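PDB 4XDN: MAU2 chromatid cohesion factor homolog from Saccharomyces cerevisiae, which forms a complex with SCC2 that is required for the association of cohesin with chromosomes, and so takes part in sister chromatid cohesion. Local coordinates for residues Y150-L154 and L186-Q192; N569-R574 and V606-W610; Y253-A258 and E277-F281. All blocks are in the same frame, centred on the assembly; numbering follows the deposited sequence.

Contact 1: residues Y150-L154 and L186-Q192; sequences YKIAL and LCIKLKQ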
ATOM      1  N   TYR A 150      20.022  -9.629  -3.505  1.00 38.34           N
ATOM      2  CA  TYR A 150      19.490  -9.299  -2.187  1.00 37.72           C
ATOM      3  C   TYR A 150      20.067 -10.233  -1.127  1.00 36.78           C
ATOM      4  O   TYR A 150      20.352  -9.809  -0.007  1.00 36.40           O
ATOM      5  CB  TYR A 150      17.961  -9.389  -2.176  1.00 35.78           C
ATOM      6  CG  TYR A 150      17.237  -8.152  -2.670  1.00 33.97           C
ATOM      7  CD1 TYR A 150      17.642  -6.878  -2.292  1.00 34.16           C
ATOM      8  CD2 TYR A 150      16.132  -8.265  -3.505  1.00 34.32           C
ATOM      9  CE1 TYR A 150      16.974  -5.752  -2.739  1.00 34.30           C
ATOM     10  CE2 TYR A 150      15.458  -7.149  -3.954  1.00 34.82           C
ATOM     11  CZ  TYR A 150      15.881  -5.895  -3.570  1.00 35.72           C
ATOM     12  OH  TYR A 150      15.206  -4.783  -4.019  1.00 38.59           O
ATOM     13  N   LYS A 151      20.236 -11.502  -1.484  1.00 37.89           N
ATOM     14  CA  LYS A 151      20.776 -12.493  -0.556  1.00 38.36           C
ATOM     15  C   LYS A 151      22.250 -12.223  -0.264  1.00 37.45           C
ATOM     16  O   LYS A 151      22.700 -12.351   0.874  1.00 35.84           O
ATOM     17  CB  LYS A 151      20.597 -13.906  -1.116  1.00 42.12           C
ATOM     18  CG  LYS A 151      19.148 -14.361  -1.166  1.00 46.05           C
ATOM     19  CD  LYS A 151      19.008 -15.743  -1.781  1.00 50.76           C
ATOM     20  CE  LYS A 151      17.554 -16.190  -1.811  1.00 53.64           C
ATOM     21  NZ  LYS A 151      17.387 -17.529  -2.445  1.00 57.18           N
ATOM     22  N   ILE A 152      22.996 -11.849  -1.298  1.00 38.52           N
ATOM     23  CA  ILE A 152      24.397 -11.485  -1.137  1.00 37.77           C
ATOM     24  C   ILE A 152      24.507 -10.258  -0.241  1.00 36.26           C
ATOM     25  O   ILE A 152      25.332 -10.215   0.672  1.00 37.17           O
ATOM     26  CB  ILE A 152      25.068 -11.207  -2.500  1.00 39.65           C
ATOM     27  CG1 ILE A 152      25.122 -12.495  -3.328  1.00 42.51           C
ATOM     28  CG2 ILE A 152      26.478 -10.642  -2.315  1.00 41.35           C
ATOM     29  CD1 ILE A 152      25.559 -12.295  -4.766  1.00 43.87           C
ATOM     30  N   ALA A 153      23.662  -9.266  -0.502  1.00 35.73           N
ATOM     31  CA  ALA A 153      23.675  -8.025   0.262  1.00 34.76           C
ATOM     32  C   ALA A 153      23.347  -8.279   1.729  1.00 33.95           C
ATOM     33  O   ALA A 153      24.028  -7.770   2.619  1.00 32.01           O
ATOM     34  CB  ALA A 153      22.694  -7.029  -0.335  1.00 34.71           C
ATOM     35  N   LEU A 154      22.306  -9.069   1.979  1.00 34.66           N
ATOM     36  CA  LEU A 154      21.881  -9.363   3.345  1.00 34.57           C
ATOM     37  C   LEU A 154      22.959 -10.132   4.101  1.00 34.60           C
ATOM     38  O   LEU A 154      23.212  -9.871   5.277  1.00 35.16           O
ATOM     39  CB  LEU A 154      20.574 -10.161   3.347  1.00 34.59           C
ATOM     40  CG  LEU A 154      20.076 -10.608   4.725  1.00 36.21           C
ATOM     41  CD1 LEU A 154      19.855  -9.411   5.641  1.00 36.90           C
ATOM     42  CD2 LEU A 154      18.801 -11.423   4.593  1.00 36.16           C
ATOM     43  N   LEU A 186      16.492  -5.216   3.483  1.00 29.48           N
ATOM     44  CA  LEU A 186      16.837  -6.322   2.598  1.00 30.90           C
ATOM     45  C   LEU A 186      15.980  -7.545   2.912  1.00 29.58           C
ATOM     46  O   LEU A 186      15.606  -8.297   2.011  1.00 30.36           O
ATOM     47  CB  LEU A 186      18.324  -6.670   2.718  1.00 30.42           C
ATOM     48  CG  LEU A 186      19.313  -5.607   2.229  1.00 30.05           C
ATOM     49  CD1 LEU A 186      20.738  -5.992   2.590  1.00 28.86           C
ATOM     50  CD2 LEU A 186      19.188  -5.392   0.730  1.00 30.94           C
ATOM     51  N   CYS A 187      15.664  -7.743   4.187  1.00 30.01           N
ATOM     52  CA  CYS A 187      14.793  -8.841   4.586  1.00 32.86           C
ATOM     53  C   CYS A 187      13.386  -8.636   4.031  1.00 30.94           C
ATOM     54  O   CYS A 187      12.753  -9.583   3.571  1.00 32.37           O
ATOM     55  CB  CYS A 187      14.745  -8.978   6.110  1.00 35.00           C
ATOM     56  SG  CYS A 187      16.204  -9.742   6.841  1.00 45.71           S
ATOM     57  N   ILE A 188      12.902  -7.398   4.075  1.00 29.06           N
ATOM     58  CA  ILE A 188      11.577  -7.079   3.547  1.00 31.15           C
ATOM     59  C   ILE A 188      11.491  -7.445   2.067  1.00 30.67           C
ATOM     60  O   ILE A 188      10.541  -8.097   1.637  1.00 29.90           O
ATOM     61  CB  ILE A 188      11.230  -5.584   3.730  1.00 30.80           C
ATOM     62  CG1 ILE A 188      11.070  -5.263   5.219  1.00 28.50           C
ATOM     63  CG2 ILE A 188       9.939  -5.230   2.986  1.00 32.60           C
ATOM     64  CD1 ILE A 188      10.900  -3.786   5.526  1.00 28.40           C
ATOM     65  N   LYS A 189      12.491  -7.027   1.297  1.00 31.10           N
ATOM     66  CA  LYS A 189      12.528  -7.308  -0.134  1.00 33.72           C
ATOM     67  C   LYS A 189      12.596  -8.808  -0.414  1.00 35.34           C
ATOM     68  O   LYS A 189      12.082  -9.278  -1.430  1.00 38.48           O
ATOM     69  CB  LYS A 189      13.720  -6.600  -0.783  1.00 35.88           C
ATOM     70  CG  LYS A 189      13.583  -5.083  -0.859  1.00 38.11           C
ATOM     71  CD  LYS A 189      12.388  -4.677  -1.708  1.00 41.59           C
ATOM     72  CE  LYS A 189      12.403  -3.191  -2.023  1.00 44.01           C
ATOM     73  NZ  LYS A 189      11.270  -2.807  -2.909  1.00 46.57           N
ATOM     74  N   LEU A 190      13.231  -9.552   0.486  1.00 34.01           N
ATOM     75  CA  LEU A 190      13.335 -11.000   0.345  1.00 35.61           C
ATOM     76  C   LEU A 190      12.111 -11.710   0.920  1.00 38.11           C
ATOM     77  O   LEU A 190      12.009 -12.935   0.856  1.00 39.72           O
ATOM     78  CB  LEU A 190      14.604 -11.509   1.028  1.00 34.91           C
ATOM     79  CG  LEU A 190      15.909 -11.259   0.269  1.00 34.83           C
ATOM     80  CD1 LEU A 190      17.106 -11.523   1.169  1.00 33.52           C
ATOM     81  CD2 LEU A 190      15.985 -12.127  -0.979  1.00 36.57           C
ATOM     82  N   LYS A 191      11.187 -10.930   1.476  1.00 37.29           N
ATOM     83  CA  LYS A 191       9.945 -11.459   2.033  1.00 39.74           C
ATOM     84  C   LYS A 191      10.211 -12.491   3.127  1.00 37.27           C
ATOM     85  O   LYS A 191       9.578 -13.546   3.171  1.00 34.39           O
ATOM     86  CB  LYS A 191       9.081 -12.067   0.926  1.00 44.01           C
ATOM     87  CG  LYS A 191       8.666 -11.060  -0.130  1.00 47.24           C
ATOM     88  CD  LYS A 191       7.768 -11.681  -1.187  1.00 53.80           C
ATOM     89  CE  LYS A 191       7.037 -10.617  -1.986  1.00 58.23           C
ATOM     90  NZ  LYS A 191       6.104  -9.816  -1.137  1.00 60.36           N
ATOM     91  N   GLN A 192      11.157 -12.171   4.004  1.00 36.35           N
ATOM     92  CA  GLN A 192      11.459 -13.000   5.166  1.00 39.03           C
ATOM     93  C   GLN A 192      10.800 -12.390   6.395  1.00 37.70           C
ATOM     94  O   GLN A 192      11.466 -11.838   7.271  1.00 35.21           O
ATOM     95  CB  GLN A 192      12.967 -13.119   5.358  1.00 39.93           C
ATOM     96  CG  GLN A 192      13.671 -13.794   4.194  1.00 40.54           C
ATOM     97  CD  GLN A 192      15.174 -13.814   4.357  1.00 41.70           C
ATOM     98  OE1 GLN A 192      15.732 -13.076   5.168  1.00 43.70           O
ATOM     99  NE2 GLN A 192      15.840 -14.661   3.585  1.00 40.83           N
TER

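Contact 2: residues N569-R574 and V606-W610; sequences NYLGGR and VIGIW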
ATOM      1  N   ASN A 569     -28.784  -7.628  13.348  1.00 35.22           N
ATOM      2  CA  ASN A 569     -30.034  -7.376  14.048  1.00 36.82           C
ATOM      3  C   ASN A 569     -31.049  -8.484  13.780  1.00 33.25           C
ATOM      4  O   ASN A 569     -31.781  -8.890  14.681  1.00 32.96           O
ATOM      5  CB  ASN A 569     -30.608  -6.016  13.647  1.00 38.06           C
ATOM      6  CG  ASN A 569     -29.980  -4.872  14.422  1.00 39.66           C
ATOM      7  OD1 ASN A 569     -30.463  -4.496  15.491  1.00 39.13           O
ATOM      8  ND2 ASN A 569     -28.896  -4.317  13.890  1.00 39.58           N
ATOM      9  N   TYR A 570     -31.079  -8.976  12.544  1.00 31.36           N
ATOM     10  CA  TYR A 570     -31.940 -10.103  12.185  1.00 32.06           C
ATOM     11  C   TYR A 570     -31.574 -11.336  12.999  1.00 36.02           C
ATOM     12  O   TYR A 570     -32.441 -12.002  13.566  1.00 35.31           O
ATOM     13  CB  TYR A 570     -31.827 -10.412  10.690  1.00 32.95           C
ATOM     14  CG  TYR A 570     -32.526 -11.688  10.263  1.00 35.18           C
ATOM     15  CD1 TYR A 570     -33.911 -11.752  10.176  1.00 38.02           C
ATOM     16  CD2 TYR A 570     -31.800 -12.823   9.931  1.00 36.34           C
ATOM     17  CE1 TYR A 570     -34.554 -12.913   9.779  1.00 37.33           C
ATOM     18  CE2 TYR A 570     -32.433 -13.989   9.534  1.00 37.12           C
ATOM     19  CZ  TYR A 570     -33.810 -14.028   9.460  1.00 38.73           C
ATOM     20  OH  TYR A 570     -34.440 -15.187   9.067  1.00 38.60           O
ATOM     21  N   LEU A 571     -30.278 -11.626  13.054  1.00 36.12           N
ATOM     22  CA  LEU A 571     -29.777 -12.795  13.763  1.00 38.61           C
ATOM     23  C   LEU A 571     -29.980 -12.637  15.267  1.00 41.54           C
ATOM     24  O   LEU A 571     -30.448 -13.555  15.942  1.00 42.92           O
ATOM     25  CB  LEU A 571     -28.300 -13.011  13.432  1.00 40.98           C
ATOM     26  CG  LEU A 571     -27.605 -14.264  13.958  1.00 43.93           C
ATOM     27  CD1 LEU A 571     -28.362 -15.522  13.581  1.00 43.86           C
ATOM     28  CD2 LEU A 571     -26.187 -14.315  13.408  1.00 46.61           C
ATOM     29  N   GLY A 572     -29.634 -11.462  15.784  1.00 41.30           N
ATOM     30  CA  GLY A 572     -29.825 -11.165  17.191  1.00 41.28           C
ATOM     31  C   GLY A 572     -31.292 -11.188  17.578  1.00 41.04           C
ATOM     32  O   GLY A 572     -31.659 -11.723  18.623  1.00 42.24           O
ATOM     33  N   GLY A 573     -32.133 -10.605  16.731  1.00 39.15           N
ATOM     34  CA  GLY A 573     -33.562 -10.561  16.985  1.00 38.67           C
ATOM     35  C   GLY A 573     -34.185 -11.943  17.018  1.00 40.35           C
ATOM     36  O   GLY A 573     -35.106 -12.202  17.791  1.00 43.63           O
ATOM     37  N   ARG A 574     -33.675 -12.836  16.177  1.00 37.86           N
ATOM     38  CA  ARG A 574     -34.197 -14.194  16.083  1.00 39.89           C
ATOM     39  C   ARG A 574     -33.715 -15.085  17.224  1.00 41.87           C
ATOM     40  O   ARG A 574     -34.474 -15.912  17.736  1.00 43.78           O
ATOM     41  CB  ARG A 574     -33.795 -14.817  14.746  1.00 42.33           C
ATOM     42  CG  ARG A 574     -34.727 -14.492  13.586  1.00 46.79           C
ATOM     43  CD  ARG A 574     -35.804 -15.556  13.397  1.00 50.38           C
ATOM     44  NE  ARG A 574     -36.079 -15.800  11.983  1.00 53.80           N
ATOM     45  CZ  ARG A 574     -36.902 -16.740  11.529  1.00 56.55           C
ATOM     46  NH1 ARG A 574     -37.541 -17.535  12.377  1.00 56.64           N
ATOM     47  NH2 ARG A 574     -37.086 -16.886  10.224  1.00 57.38           N
ATOM     48  N   VAL A 606     -36.870 -12.504   2.850  1.00 29.63           N
ATOM     49  CA  VAL A 606     -36.664 -13.397   3.985  1.00 30.52           C
ATOM     50  C   VAL A 606     -36.961 -12.659   5.292  1.00 30.07           C
ATOM     51  O   VAL A 606     -37.621 -13.199   6.180  1.00 28.39           O
ATOM     52  CB  VAL A 606     -35.224 -13.959   3.999  1.00 31.46           C
ATOM     53  CG1 VAL A 606     -34.955 -14.785   5.265  1.00 32.11           C
ATOM     54  CG2 VAL A 606     -34.988 -14.806   2.758  1.00 33.84           C
ATOM     55  N   ILE A 607     -36.478 -11.425   5.398  1.00 30.16           N
ATOM     56  CA  ILE A 607     -36.786 -10.577   6.545  1.00 29.55           C
ATOM     57  C   ILE A 607     -38.291 -10.358   6.627  1.00 30.03           C
ATOM     58  O   ILE A 607     -38.862 -10.288   7.714  1.00 29.97           O
ATOM     59  CB  ILE A 607     -36.078  -9.202   6.454  1.00 31.01           C
ATOM     60  CG1 ILE A 607     -34.561  -9.384   6.282  1.00 34.92           C
ATOM     61  CG2 ILE A 607     -36.426  -8.337   7.672  1.00 30.79           C
ATOM     62  CD1 ILE A 607     -33.720  -9.023   7.487  1.00 37.73           C
ATOM     63  N   GLY A 608     -38.927 -10.245   5.466  1.00 27.45           N
ATOM     64  CA  GLY A 608     -40.360 -10.031   5.397  1.00 29.54           C
ATOM     65  C   GLY A 608     -41.144 -11.204   5.954  1.00 30.21           C
ATOM     66  O   GLY A 608     -42.160 -11.012   6.622  1.00 31.55           O
ATOM     67  N   ILE A 609     -40.678 -12.418   5.677  1.00 30.24           N
ATOM     68  CA  ILE A 609     -41.320 -13.616   6.209  1.00 32.94           C
ATOM     69  C   ILE A 609     -41.289 -13.570   7.731  1.00 32.69           C
ATOM     70  O   ILE A 609     -42.282 -13.866   8.391  1.00 32.78           O
ATOM     71  CB  ILE A 609     -40.632 -14.912   5.720  1.00 35.37           C
ATOM     72  CG1 ILE A 609     -40.730 -15.026   4.197  1.00 33.21           C
ATOM     73  CG2 ILE A 609     -41.267 -16.144   6.378  1.00 37.06           C
ATOM     74  CD1 ILE A 609     -39.926 -16.167   3.607  1.00 32.95           C
ATOM     75  N   TRP A 610     -40.138 -13.193   8.276  1.00 33.24           N
ATOM     76  CA  TRP A 610     -39.956 -13.109   9.717  1.00 35.15           C
ATOM     77  C   TRP A 610     -40.884 -12.064  10.320  1.00 32.51           C
ATOM     78  O   TRP A 610     -41.538 -12.306  11.333  1.00 32.29           O
ATOM     79  CB  TRP A 610     -38.501 -12.775  10.047  1.00 36.99           C
ATOM     80  CG  TRP A 610     -38.241 -12.574  11.502  1.00 36.91           C
ATOM     81  CD1 TRP A 610     -38.739 -13.310  12.536  1.00 37.91           C
ATOM     82  CD2 TRP A 610     -37.421 -11.559  12.087  1.00 36.28           C
ATOM     83  NE1 TRP A 610     -38.276 -12.817  13.731  1.00 37.44           N
ATOM     84  CE2 TRP A 610     -37.463 -11.742  13.483  1.00 37.08           C
ATOM     85  CE3 TRP A 610     -36.652 -10.514  11.567  1.00 35.77           C
ATOM     86  CZ2 TRP A 610     -36.765 -10.920  14.364  1.00 37.00           C
ATOM     87  CZ3 TRP A 610     -35.961  -9.700  12.443  1.00 37.07           C
ATOM     88  CH2 TRP A 610     -36.023  -9.907  13.826  1.00 36.85           C
TER
HETATM   89  O   HOH W   1     -37.067 -15.462   8.006  1.00 37.37           O

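Contact 3: residues Y253-A258 and E277-F281; sequences YAWKLA and EFKNF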
ATOM      1  N   TYR A 253       6.374  13.519  11.235  1.00 30.57           N
ATOM      2  CA  TYR A 253       5.152  13.506  12.030  1.00 28.54           C
ATOM      3  C   TYR A 253       3.927  13.380  11.125  1.00 29.69           C
ATOM      4  O   TYR A 253       2.937  12.755  11.497  1.00 30.74           O
ATOM      5  CB  TYR A 253       5.039  14.762  12.893  1.00 30.63           C
ATOM      6  CG  TYR A 253       4.010  14.623  13.993  1.00 35.29           C
ATOM      7  CD1 TYR A 253       4.326  13.985  15.186  1.00 38.35           C
ATOM      8  CD2 TYR A 253       2.720  15.115  13.835  1.00 37.56           C
ATOM      9  CE1 TYR A 253       3.387  13.849  16.194  1.00 40.91           C
ATOM     10  CE2 TYR A 253       1.776  14.982  14.836  1.00 39.68           C
ATOM     11  CZ  TYR A 253       2.115  14.347  16.013  1.00 42.05           C
ATOM     12  OH  TYR A 253       1.181  14.213  17.016  1.00 43.90           O
ATOM     13  N   ALA A 254       3.995  13.974   9.938  1.00 28.97           N
ATOM     14  CA  ALA A 254       2.924  13.827   8.958  1.00 30.48           C
ATOM     15  C   ALA A 254       2.769  12.357   8.589  1.00 30.41           C
ATOM     16  O   ALA A 254       1.661  11.872   8.357  1.00 28.64           O
ATOM     17  CB  ALA A 254       3.206  14.663   7.722  1.00 29.72           C
ATOM     18  N   TRP A 255       3.898  11.655   8.545  1.00 29.41           N
ATOM     19  CA  TRP A 255       3.917  10.230   8.248  1.00 27.70           C
ATOM     20  C   TRP A 255       3.278   9.456   9.392  1.00 28.03           C
ATOM     21  O   TRP A 255       2.544   8.496   9.170  1.00 28.61           O
ATOM     22  CB  TRP A 255       5.356   9.760   8.013  1.00 27.83           C
ATOM     23  CG  TRP A 255       5.488   8.358   7.506  1.00 27.24           C
ATOM     24  CD1 TRP A 255       4.504   7.573   6.983  1.00 28.93           C
ATOM     25  CD2 TRP A 255       6.688   7.571   7.476  1.00 28.47           C
ATOM     26  NE1 TRP A 255       5.015   6.347   6.627  1.00 27.34           N
ATOM     27  CE2 TRP A 255       6.353   6.322   6.920  1.00 26.70           C
ATOM     28  CE3 TRP A 255       8.012   7.806   7.863  1.00 28.88           C
ATOM     29  CZ2 TRP A 255       7.294   5.308   6.742  1.00 26.06           C
ATOM     30  CZ3 TRP A 255       8.944   6.798   7.686  1.00 30.30           C
ATOM     31  CH2 TRP A 255       8.581   5.565   7.130  1.00 28.49           C
ATOM     32  N   LYS A 256       3.566   9.880  10.618  1.00 28.69           N
ATOM     33  CA  LYS A 256       2.955   9.282  11.799  1.00 29.55           C
ATOM     34  C   LYS A 256       1.437   9.416  11.721  1.00 29.83           C
ATOM     35  O   LYS A 256       0.711   8.441  11.908  1.00 28.55           O
ATOM     36  CB  LYS A 256       3.487   9.943  13.074  1.00 32.31           C
ATOM     37  CG  LYS A 256       2.842   9.467  14.367  1.00 33.18           C
ATOM     38  CD  LYS A 256       2.314  10.643  15.176  1.00 36.14           C
ATOM     39  CE  LYS A 256       1.699  10.197  16.494  1.00 38.88           C
ATOM     40  NZ  LYS A 256       0.459  10.963  16.822  1.00 42.50           N
ATOM     41  N   LEU A 257       0.969  10.628  11.437  1.00 29.33           N
ATOM     42  CA  LEU A 257      -0.460  10.897  11.356  1.00 31.53           C
ATOM     43  C   LEU A 257      -1.114  10.089  10.239  1.00 29.74           C
ATOM     44  O   LEU A 257      -2.216   9.569  10.407  1.00 30.55           O
ATOM     45  CB  LEU A 257      -0.708  12.389  11.140  1.00 34.43           C
ATOM     46  CG  LEU A 257      -0.297  13.300  12.299  1.00 36.63           C
ATOM     47  CD1 LEU A 257      -0.398  14.757  11.885  1.00 40.73           C
ATOM     48  CD2 LEU A 257      -1.153  13.036  13.529  1.00 37.99           C
ATOM     49  N   ALA A 258      -0.432   9.984   9.104  1.00 27.95           N
ATOM     50  CA  ALA A 258      -0.946   9.213   7.979  1.00 28.36           C
ATOM     51  C   ALA A 258      -1.110   7.750   8.365  1.00 28.66           C
ATOM     52  O   ALA A 258      -2.120   7.124   8.047  1.00 27.82           O
ATOM     53  CB  ALA A 258      -0.025   9.340   6.780  1.00 25.35           C
ATOM     54  N   GLU A 277      -6.636  15.861  14.346  1.00 44.84           N
ATOM     55  CA  GLU A 277      -5.202  15.967  14.590  1.00 48.09           C
ATOM     56  C   GLU A 277      -4.489  16.497  13.352  1.00 46.31           C
ATOM     57  O   GLU A 277      -3.623  17.365  13.449  1.00 45.70           O
ATOM     58  CB  GLU A 277      -4.619  14.613  14.997  1.00 53.33           C
ATOM     59  CG  GLU A 277      -5.046  14.154  16.382  1.00 61.21           C
ATOM     60  CD  GLU A 277      -4.353  12.878  16.817  1.00 66.50           C
ATOM     61  OE1 GLU A 277      -3.126  12.763  16.609  1.00 67.04           O
ATOM     62  OE2 GLU A 277      -5.039  11.990  17.368  1.00 69.77           O
ATOM     63  N   PHE A 278      -4.861  15.969  12.189  1.00 45.61           N
ATOM     64  CA  PHE A 278      -4.308  16.439  10.925  1.00 44.86           C
ATOM     65  C   PHE A 278      -4.652  17.907  10.707  1.00 43.63           C
ATOM     66  O   PHE A 278      -3.822  18.687  10.237  1.00 42.58           O
ATOM     67  CB  PHE A 278      -4.835  15.604   9.756  1.00 45.06           C
ATOM     68  CG  PHE A 278      -3.827  14.648   9.185  1.00 43.05           C
ATOM     69  CD1 PHE A 278      -2.645  15.116   8.637  1.00 42.78           C
ATOM     70  CD2 PHE A 278      -4.074  13.286   9.173  1.00 42.46           C
ATOM     71  CE1 PHE A 278      -1.718  14.242   8.103  1.00 44.05           C
ATOM     72  CE2 PHE A 278      -3.156  12.405   8.639  1.00 42.20           C
ATOM     73  CZ  PHE A 278      -1.973  12.884   8.102  1.00 44.08           C
ATOM     74  N   LYS A 279      -5.885  18.270  11.049  1.00 44.56           N
ATOM     75  CA  LYS A 279      -6.358  19.644  10.927  1.00 45.66           C
ATOM     76  C   LYS A 279      -5.489  20.593  11.746  1.00 46.32           C
ATOM     77  O   LYS A 279      -5.013  21.606  11.234  1.00 46.85           O
ATOM     78  CB  LYS A 279      -7.821  19.737  11.373  1.00 48.49           C
ATOM     79  CG  LYS A 279      -8.352  21.152  11.584  1.00 52.69           C
ATOM     80  CD  LYS A 279      -9.741  21.117  12.202  1.00 56.61           C
ATOM     81  CE  LYS A 279     -10.118  22.458  12.813  1.00 61.90           C
ATOM     82  NZ  LYS A 279     -11.282  22.338  13.735  1.00 65.56           N
ATOM     83  N   ASN A 280      -5.287  20.261  13.017  1.00 47.75           N
ATOM     84  CA  ASN A 280      -4.452  21.074  13.892  1.00 51.15           C
ATOM     85  C   ASN A 280      -3.011  21.107  13.395  1.00 48.12           C
ATOM     86  O   ASN A 280      -2.357  22.148  13.430  1.00 48.50           O
ATOM     87  CB  ASN A 280      -4.499  20.544  15.327  1.00 55.77           C
ATOM     88  CG  ASN A 280      -5.890  20.618  15.933  1.00 61.42           C
ATOM     89  OD1 ASN A 280      -6.742  21.377  15.472  1.00 62.43           O
ATOM     90  ND2 ASN A 280      -6.122  19.829  16.978  1.00 63.77           N
ATOM     91  N   PHE A 281      -2.528  19.959  12.929  1.00 45.70           N
ATOM     92  CA  PHE A 281      -1.175  19.850  12.398  1.00 45.85           C
ATOM     93  C   PHE A 281      -0.970  20.794  11.217  1.00 45.92           C
ATOM     94  O   PHE A 281       0.016  21.529  11.164  1.00 46.49           O
ATOM     95  CB  PHE A 281      -0.883  18.406  11.977  1.00 42.91           C
ATOM     96  CG  PHE A 281       0.412  18.241  11.238  1.00 41.25           C
ATOM     97  CD1 PHE A 281       1.623  18.348  11.900  1.00 41.80           C
ATOM     98  CD2 PHE A 281       0.419  17.974   9.878  1.00 40.20           C
ATOM     99  CE1 PHE A 281       2.814  18.197  11.223  1.00 41.15           C
ATOM    100  CE2 PHE A 281       1.610  17.820   9.195  1.00 39.04           C
ATOM    101  CZ  PHE A 281       2.809  17.931   9.870  1.00 39.90           C
TER
HETATM  102  O   HOH W   2      -1.743  10.868  18.129  1.00 67.56           O

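Contact 1: residues Y150-L154 and L186-Q192
Tyr150 has CG opposite the carbonyl carbon (chi1 -84°), which brings its ring under Lys189 CB, and Lys189 bends at chi2 (-62°), which keeps its CD near Tyr150 OH. Lys189 CB lies over one face of the ring, 3.7 Å from the centroid of Tyr150 and 16° off the normal, a CH-pi contact. Beyond it, Lys189 CG comes within 3.6 Å of Tyr150 OH, whose polar partner is Asp145, just ahead of helix 147-165. Two leucines of the 186-192 segment also reach the tyrosine, which Pro141 and Leu142 of helix 126-144 touch as well. Leu186 CD2 meets Tyr150 CD1 obliquely at 3.7 Å, and Leu190 CD2 presses on Tyr150 CB at 3.6 Å. With an alanine here, the Lys189 methylenes and Leu186 CD2 would probably lose the ring they pack on, and Asp145 its phenol partner.

The other methyl of Leu186, CD1, is applied to the adjoining turn of backbone, 3.5 Å from Leu154 N and close to Ala153 CB. Leu154 in turn sends both methyls toward Cys187, the nearer being CD2 at 3.8 Å from SG; the same CD2 also touches Leu190 CD1 and lies 3.5 Å from Gln192 OE1. Lys191 has a positive phi, and the bond from Gln192 N to Cys187 O (3.1 Å), with that from Lys191 N to Ile188 O, makes a Schellman motif that closes helix 170-189, after which Gln192 is the N-cap residue of helix 193-206. The contact thus illustrates a helical hairpin of the consecutive helices 147-165 and 170-189, whose segments cross at a slant and are joined by apolar side chains, as in the tetratricopeptide-like helical arrays of the Scc4/Mau2 family.

Contact 2: residues N569-R574 and V606-W610
Tyr570 and Ile607 form one of the two nearest backbone pairs between short helical segments that run in nearly the same direction, at 26° and with axes 11.9 Å apart. Large side chains bridge that gap, Trp610 above all. Tyr570 turns its edge toward the six-membered ring of Trp610 in an offset edge-to-face pair with almost perpendicular planes, Tyr570 CD1 approaching Trp610 CE3 to 3.3 Å. This follows from chi1 of 172°, which puts the ring beside its own carbonyl carbon and out across the 606-610 segment, where Ile607 CD1 also touches Tyr570 CD1 (3.8 Å). Arg574 lies on the same indole: its guanidinium is stacked flat on it, planes 3° apart, while Arg574 CD makes a CH-pi contact 3.9 Å from the centroid of the Trp610 five-membered ring. Gly573 leaves room for the indole, since a CB there would collide with Trp610 CH2.

A water ties the polar ends together. It accepts from Arg574 NH2 (2.6 Å), donates to Val606 O (3.0 Å) and is hydrogen-bonded to Tyr570 OH (2.8 Å), which also receives a weak bond from Arg574 NE. Tyr570 and Val606 also pack on the chain of another protein. Helices 562-575 and 601-618, near-parallel along these segments, are separated in the chain by helix 580-593, whose Ile583 and Ser587 touch Trp610: the i to i+2 relation seen in tetratricopeptide-like helical arrays.

Contact 3: residues Y253-A258 and E277-F281
Leu257 is the knot of the tightly packed half, where the segments, antiparallel at 162° with axes 10.8 Å apart, come closest. Its CB sits over one face of the Phe278 ring, 3.3 Å from Phe278 CZ and 23° off the ring normal, a CH-pi contact brought in by the leucine's backbone end. Further out on the same side chain, Leu257 CD1 meets the ring of Phe281, 3.6 Å from Phe281 CG. That phenylalanine has CG opposite its backbone N (chi1 172°), which carries the ring toward the preceding turn of the other helix. There Ala254 CB touches Phe281 CE2 at 3.8 Å, and Tyr253 CD2 lies 3.9 Å from Phe281 CD1. The tyrosine and phenylalanine rings meet obliquely, neither stacked nor edge to face.

The other half is held more slackly, by charge and water. Glu277, partly exposed, crosses Leu257 at a slant, with OE1 near CD2, but that OE1 stays 4.0 Å from Lys256 NZ, too far for a salt bridge. A water bridges them, accepting from Lys256 NZ at 2.6 Å and in position to donate to Glu277 OE1 at 2.8 Å. The ammonium has its direct carboxylate partner in Glu260, one turn further along its own helix, and makes a weak bond to Tyr253 OH, with its aliphatic chain laid over the tyrosine ring. The opposite charges nearby probably still favour the ionised forms of both groups.

Helices 250-266 and 272-291 thus make a hairpin of consecutive helices, with Leu320 and Leu324 of helix 317-331 packed on Phe278, Leu245 of the short helix 245-248 on Phe281 and Tyr253, helix 212-228 receiving Trp255 on the side turned away from the partner segment, and the chain of another protein packing on Trp255 and Ala258.

The three contacts follow one another along a single, largely helical chain as local pairings, each joining segments fewer than forty residues apart. Contacts 1 and 3 are the closest pair, though they do not touch: their centres are 31 Å apart and their nearest atoms about 10 Å. Contact 2 lies far from both, its centre 53 Å from contact 1, on the opposite side of the chain's centre, and 43 Å from contact 3. Contacts 2 and 3 each have residues packed against the chain of another protein, consistent with a helical scaffold that holds its partner at separated points. No other chain touches contact 1, but the side chain of Gln192 lies about 3 Å from a bound sulfate, probably from the crystallisation liquor.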